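Local coordinates for protein multicopper oxidase (Arthrobacter sp. FB24, PDB 3GDC) that probably oxidises phenolic or related substrates at its copper sites and passes the electrons to dioxygen, as a laccase-type multicopper oxidase, at residues A[33-38]-A[72-77]; A[37-42]-A[66-71]. One frame throughout, in Å; residues are numbered along the deposited sequence.

Contact 1 (A[33-38]-A[72-77])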
loop_
_atom_site.group_PDB
_atom_site.type_symbol
_atom_site.label_atom_id
_atom_site.label_comp_id
_atom_site.label_asym_id
_atom_site.label_seq_id
_atom_site.Cartn_x
_atom_site.Cartn_y
_atom_site.Cartn_z
ATOM N N THR A 33 8.029 -31.937 17.958
ATOM C CA THR A 33 7.520 -31.275 19.148
ATOM C C THR A 33 6.013 -31.053 19.028
ATOM O O THR A 33 5.517 -30.612 17.982
ATOM C CB THR A 33 8.234 -29.920 19.349
ATOM O OG1 THR A 33 9.623 -30.156 19.600
ATOM C CG2 THR A 33 7.644 -29.138 20.509
ATOM N N LEU A 34 5.297 -31.406 20.090
ATOM C CA LEU A 34 3.891 -31.057 20.239
ATOM C C LEU A 34 3.809 -29.856 21.171
ATOM O O LEU A 34 4.216 -29.927 22.331
ATOM C CB LEU A 34 3.087 -32.233 20.805
ATOM C CG LEU A 34 1.608 -31.962 21.120
ATOM C CD1 LEU A 34 0.795 -31.664 19.852
ATOM C CD2 LEU A 34 0.989 -33.128 21.883
ATOM N N ARG A 35 3.280 -28.747 20.661
ATOM C CA ARG A 35 3.280 -27.494 21.404
ATOM C C ARG A 35 1.835 -27.073 21.640
ATOM O O ARG A 35 1.043 -27.047 20.699
ATOM C CB ARG A 35 4.041 -26.440 20.590
ATOM C CG ARG A 35 4.439 -25.213 21.344
ATOM C CD ARG A 35 5.222 -24.258 20.430
ATOM N NE ARG A 35 6.495 -24.810 19.967
ATOM C CZ ARG A 35 7.640 -24.776 20.649
ATOM N NH1 ARG A 35 7.706 -24.202 21.843
ATOM N NH2 ARG A 35 8.737 -25.313 20.120
ATOM N N GLU A 36 1.489 -26.759 22.884
ATOM C CA GLU A 36 0.088 -26.497 23.256
ATOM C C GLU A 36 -0.122 -25.237 24.083
ATOM O O GLU A 36 0.699 -24.877 24.921
ATOM C CB GLU A 36 -0.510 -27.682 24.019
ATOM C CG GLU A 36 -0.255 -29.017 23.364
ATOM C CD GLU A 36 -0.798 -30.154 24.178
ATOM O OE1 GLU A 36 -2.034 -30.226 24.331
ATOM O OE2 GLU A 36 0.016 -30.973 24.660
ATOM N N TRP A 37 -1.260 -24.587 23.866
ATOM C CA TRP A 37 -1.608 -23.406 24.637
ATOM C C TRP A 37 -3.058 -23.476 25.057
ATOM O O TRP A 37 -3.885 -24.057 24.351
ATOM C CB TRP A 37 -1.449 -22.140 23.796
ATOM C CG TRP A 37 -0.084 -21.825 23.289
ATOM C CD1 TRP A 37 0.835 -21.019 23.881
ATOM C CD2 TRP A 37 0.496 -22.258 22.049
ATOM N NE1 TRP A 37 1.960 -20.933 23.099
ATOM C CE2 TRP A 37 1.779 -21.680 21.968
ATOM C CE3 TRP A 37 0.059 -23.086 21.005
ATOM C CZ2 TRP A 37 2.633 -21.895 20.883
ATOM C CZ3 TRP A 37 0.906 -23.302 19.921
ATOM C CH2 TRP A 37 2.179 -22.700 19.867
ATOM N N ASP A 38 -3.369 -22.854 26.188
ATOM C CA ASP A 38 -4.757 -22.615 26.574
ATOM C C ASP A 38 -5.074 -21.146 26.351
ATOM O O ASP A 38 -4.381 -20.270 26.884
ATOM C CB ASP A 38 -4.988 -22.938 28.052
ATOM C CG ASP A 38 -4.578 -24.340 28.410
ATOM O OD1 ASP A 38 -4.869 -25.256 27.622
ATOM O OD2 ASP A 38 -3.959 -24.519 29.479
ATOM N N GLU A 72 9.003 -24.099 12.862
ATOM C CA GLU A 72 8.483 -24.672 11.629
ATOM C C GLU A 72 8.356 -26.193 11.750
ATOM O O GLU A 72 9.305 -26.875 12.128
ATOM C CB GLU A 72 9.398 -24.314 10.459
ATOM C CG GLU A 72 8.896 -24.766 9.107
ATOM C CD GLU A 72 9.901 -24.527 7.983
ATOM O OE1 GLU A 72 11.047 -24.079 8.236
ATOM O OE2 GLU A 72 9.536 -24.803 6.826
ATOM N N GLY A 73 7.165 -26.701 11.460
ATOM C CA GLY A 73 6.917 -28.142 11.499
ATOM C C GLY A 73 6.366 -28.712 12.793
ATOM O O GLY A 73 5.936 -29.874 12.805
ATOM N N ASP A 74 6.371 -27.922 13.880
ATOM C CA ASP A 74 5.793 -28.346 15.167
ATOM C C ASP A 74 4.324 -28.700 14.986
ATOM O O ASP A 74 3.637 -28.125 14.131
ATOM C CB ASP A 74 5.869 -27.239 16.243
ATOM C CG ASP A 74 7.276 -26.989 16.786
ATOM O OD1 ASP A 74 8.242 -27.749 16.511
ATOM O OD2 ASP A 74 7.413 -25.980 17.518
ATOM N N ALA A 75 3.844 -29.656 15.784
ATOM C CA ALA A 75 2.426 -29.957 15.845
ATOM C C ALA A 75 1.827 -29.040 16.904
ATOM O O ALA A 75 2.322 -28.987 18.035
ATOM C CB ALA A 75 2.200 -31.430 16.207
ATOM N N LEU A 76 0.777 -28.309 16.536
ATOM C CA LEU A 76 0.189 -27.299 17.431
ATOM C C LEU A 76 -1.215 -27.657 17.888
ATOM O O LEU A 76 -2.015 -28.195 17.113
ATOM C CB LEU A 76 0.166 -25.910 16.759
ATOM C CG LEU A 76 1.452 -25.380 16.111
ATOM C CD1 LEU A 76 1.253 -23.938 15.632
ATOM C CD2 LEU A 76 2.642 -25.457 17.056
ATOM N N ARG A 77 -1.501 -27.341 19.146
ATOM C CA ARG A 77 -2.842 -27.457 19.710
ATOM C C ARG A 77 -3.160 -26.195 20.495
ATOM O O ARG A 77 -2.439 -25.835 21.437
ATOM C CB ARG A 77 -2.956 -28.676 20.634
ATOM C CG ARG A 77 -2.868 -30.007 19.916
ATOM C CD ARG A 77 -3.104 -31.154 20.884
ATOM N NE ARG A 77 -2.807 -32.433 20.244
ATOM C CZ ARG A 77 -2.601 -33.573 20.898
ATOM N NH1 ARG A 77 -2.648 -33.609 22.226
ATOM N NH2 ARG A 77 -2.337 -34.677 20.217
HETATM O O HOH W 1 10.317 -27.558 18.215
HETATM O O HOH W 2 8.802 -30.281 15.737
#
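Asp74 is gripped side-on by Arg35: NE at 2.9 Å and NH2 at 3.0 Å both donate to Asp74 OD2, forming a salt bridge. Both nitrogens reach the oxygen from the same face of the carboxylate, about 30° out of its plane, while OD2 lies almost in the guanidinium plane. The bend at chi3 (-64°) turns Arg35 NE to this oxygen, which also accepts from Arg71 N; Arg35 NH1 goes to Arg22 O. Asp74 OD1 takes hydrogen bonds from two waters, one joined to Thr33 N and the other to Thr33 OG1. At Ala75 a parallel ladder of the first cupredoxin-like domain begins, its N bonded to Thr33 O and its O accepting from Arg35 N at 2.8 Å, while Ala75 CB lies 3.9 Å from Leu34 CD1. Leu76 turns to the other face, where its CD2 meets Arg35 CB at 3.9 Å and Trp37 CH2 at 4.0 Å. Arg77 continues the ladder, N to Arg35 O and O from Trp37 N. Leu34 CD2 sits over the centre of the Arg77 guanidinium, 3.6 Å above its plane. Glu36 OE1, 4.0 Å from Arg77 NH1, is too distant for a salt bridge and bonds His79 NE2. Here strand 33-49 lies between antiparallel strand 20-27 and parallel strand 75-82, which pairs in turn with strand 116-122.

Contact 2 (A[37-42]-A[66-71])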
loop_
_atom_site.group_PDB
_atom_site.type_symbol
_atom_site.label_atom_id
_atom_site.label_comp_id
_atom_site.label_asym_id
_atom_site.label_seq_id
_atom_site.Cartn_x
_atom_site.Cartn_y
_atom_site.Cartn_z
ATOM N N TRP A 37 -1.260 -24.587 23.866
ATOM C CA TRP A 37 -1.608 -23.406 24.637
ATOM C C TRP A 37 -3.058 -23.476 25.057
ATOM O O TRP A 37 -3.885 -24.057 24.351
ATOM C CB TRP A 37 -1.449 -22.140 23.796
ATOM C CG TRP A 37 -0.084 -21.825 23.289
ATOM C CD1 TRP A 37 0.835 -21.019 23.881
ATOM C CD2 TRP A 37 0.496 -22.258 22.049
ATOM N NE1 TRP A 37 1.960 -20.933 23.099
ATOM C CE2 TRP A 37 1.779 -21.680 21.968
ATOM C CE3 TRP A 37 0.059 -23.086 21.005
ATOM C CZ2 TRP A 37 2.633 -21.895 20.883
ATOM C CZ3 TRP A 37 0.906 -23.302 19.921
ATOM C CH2 TRP A 37 2.179 -22.700 19.867
ATOM N N ASP A 38 -3.369 -22.854 26.188
ATOM C CA ASP A 38 -4.757 -22.615 26.574
ATOM C C ASP A 38 -5.074 -21.146 26.351
ATOM O O ASP A 38 -4.381 -20.270 26.884
ATOM C CB ASP A 38 -4.988 -22.938 28.052
ATOM C CG ASP A 38 -4.578 -24.340 28.410
ATOM O OD1 ASP A 38 -4.869 -25.256 27.622
ATOM O OD2 ASP A 38 -3.959 -24.519 29.479
ATOM N N ILE A 39 -6.116 -20.884 25.571
ATOM C CA ILE A 39 -6.522 -19.517 25.253
ATOM C C ILE A 39 -7.995 -19.389 25.621
ATOM O O ILE A 39 -8.822 -20.228 25.231
ATOM C CB ILE A 39 -6.277 -19.189 23.746
ATOM C CG1 ILE A 39 -4.769 -19.227 23.421
ATOM C CG2 ILE A 39 -6.895 -17.837 23.366
ATOM C CD1 ILE A 39 -4.379 -18.768 21.999
ATOM N N VAL A 40 -8.324 -18.339 26.368
ATOM C CA VAL A 40 -9.697 -18.103 26.809
ATOM C C VAL A 40 -10.166 -16.728 26.337
ATOM O O VAL A 40 -9.465 -15.734 26.552
ATOM C CB VAL A 40 -9.818 -18.173 28.356
ATOM C CG1 VAL A 40 -11.268 -17.954 28.794
ATOM C CG2 VAL A 40 -9.296 -19.515 28.903
ATOM N N ALA A 41 -11.334 -16.662 25.689
ATOM C CA ALA A 41 -11.928 -15.364 25.354
ATOM C C ALA A 41 -12.659 -14.816 26.580
ATOM O O ALA A 41 -13.495 -15.495 27.181
ATOM C CB ALA A 41 -12.858 -15.457 24.133
ATOM N N VAL A 42 -12.289 -13.610 26.992
ATOM C CA VAL A 42 -12.843 -13.024 28.212
ATOM C C VAL A 42 -13.201 -11.564 27.972
ATOM O O VAL A 42 -12.431 -10.824 27.354
ATOM C CB VAL A 42 -11.867 -13.116 29.434
ATOM C CG1 VAL A 42 -11.536 -14.547 29.774
ATOM C CG2 VAL A 42 -10.588 -12.343 29.187
ATOM N N PRO A 66 -2.095 -13.298 23.446
ATOM C CA PRO A 66 -0.783 -13.942 23.519
ATOM C C PRO A 66 -0.066 -13.960 22.171
ATOM O O PRO A 66 -0.691 -14.211 21.130
ATOM C CB PRO A 66 -1.121 -15.374 23.949
ATOM C CG PRO A 66 -2.394 -15.235 24.713
ATOM C CD PRO A 66 -3.154 -14.099 24.091
ATOM N N THR A 67 1.234 -13.694 22.185
ATOM C CA THR A 67 2.028 -13.882 20.986
ATOM C C THR A 67 2.502 -15.334 20.989
ATOM O O THR A 67 3.367 -15.704 21.784
ATOM C CB THR A 67 3.224 -12.920 20.940
ATOM O OG1 THR A 67 2.733 -11.569 21.019
ATOM C CG2 THR A 67 3.994 -13.106 19.644
ATOM N N LEU A 68 1.905 -16.153 20.131
ATOM C CA LEU A 68 2.260 -17.574 20.073
ATOM C C LEU A 68 3.530 -17.755 19.258
ATOM O O LEU A 68 3.689 -17.145 18.193
ATOM C CB LEU A 68 1.100 -18.402 19.493
ATOM C CG LEU A 68 -0.300 -18.174 20.080
ATOM C CD1 LEU A 68 -1.287 -19.090 19.382
ATOM C CD2 LEU A 68 -0.387 -18.360 21.597
ATOM N N TRP A 69 4.447 -18.577 19.765
ATOM C CA TRP A 69 5.721 -18.830 19.095
ATOM C C TRP A 69 5.890 -20.336 18.882
ATOM O O TRP A 69 5.689 -21.119 19.804
ATOM C CB TRP A 69 6.876 -18.289 19.947
ATOM C CG TRP A 69 8.225 -18.392 19.286
ATOM C CD1 TRP A 69 8.869 -17.412 18.578
ATOM C CD2 TRP A 69 9.078 -19.544 19.240
ATOM N NE1 TRP A 69 10.081 -17.879 18.112
ATOM C CE2 TRP A 69 10.229 -19.187 18.500
ATOM C CE3 TRP A 69 8.988 -20.844 19.768
ATOM C CZ2 TRP A 69 11.283 -20.084 18.267
ATOM C CZ3 TRP A 69 10.033 -21.736 19.531
ATOM C CH2 TRP A 69 11.163 -21.351 18.788
ATOM N N ALA A 70 6.236 -20.728 17.665
ATOM C CA ALA A 70 6.514 -22.137 17.364
ATOM C C ALA A 70 7.680 -22.250 16.402
ATOM O O ALA A 70 8.092 -21.263 15.792
ATOM C CB ALA A 70 5.285 -22.799 16.792
ATOM N N ARG A 71 8.233 -23.456 16.276
ATOM C CA ARG A 71 9.217 -23.721 15.247
ATOM C C ARG A 71 8.568 -24.447 14.070
ATOM O O ARG A 71 7.699 -25.302 14.259
ATOM C CB ARG A 71 10.353 -24.552 15.827
ATOM C CG ARG A 71 11.614 -24.536 15.010
ATOM C CD ARG A 71 12.200 -25.918 15.053
ATOM N NE ARG A 71 13.652 -25.918 15.170
ATOM C CZ ARG A 71 14.367 -27.009 15.424
ATOM N NH1 ARG A 71 13.758 -28.178 15.584
ATOM N NH2 ARG A 71 15.687 -26.930 15.524
#
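Leu68 lays its CD2 methyl over one face of the Trp37 indole inside the first cupredoxin-like beta sandwich, where strands 33-49 and 67-71 face each other without pairing. The short axes approach to 10.3 Å and run 159° apart, so the strands meet mainly through side chains, with one backbone oxygen, Trp69 O, joining in. The tight part centres on Leu68 CD2. This methyl lies 3.7 Å from the centroid of the five-membered ring of Trp37 and 8° off the ring normal, which meets the geometry of a CH-pi contact. Ile39 reaches the same methyl tip to tip, its CD1 at 4.0 Å; chi2 of -173° sets that CD1 anti to CA and extends the chain toward Leu68. The indole is also fixed at its polar end, where NE1 bonds Asp21 O. An alanine at Trp37 would probably leave Leu68 CD2 without its aromatic face, open a gap between the strands and deprive Asp21 O of the indole N-H.

Packing is looser at Pro66 and Ala70. Ala70 CB is 4.4 Å from Trp37 CH2, and Pro66 CG stays 4.8 Å from Ile39 CG1. Outside the apolar layer, Asp38 is exposed and bridges to Arg24, while the Trp69 side chain leaves the backbone away from 37-42, and its ring makes a cation-pi contact with Arg22. The Trp69 backbone nevertheless turns inward: its buried O, which has no hydrogen-bonding partner, lies in the plane of the indole at its edge, 3.3 Å from Trp37 CZ2.

Contacts 1 and 2 have centres 11 Å apart and share Trp37, whose backbone N belongs to the parallel ladder of 33-38 with 72-77 and whose ring reaches across to 66-71. Segment 66-71 leads directly into 72-77, so one chain passage leaves the facing strand and enters the sheet beside strand 33-49. The two contacts also touch directly: Arg35 CD lies 3.2 Å from Trp69 O, and Leu76 CD2 lies 3.8 Å from Ala70 CB, so they adjoin at Arg35 and Leu76. Contact 2 lies nearer the chain's centre, and the side chain of Ile39 is about 11 Å from a bound copper ion, too far for direct coordination.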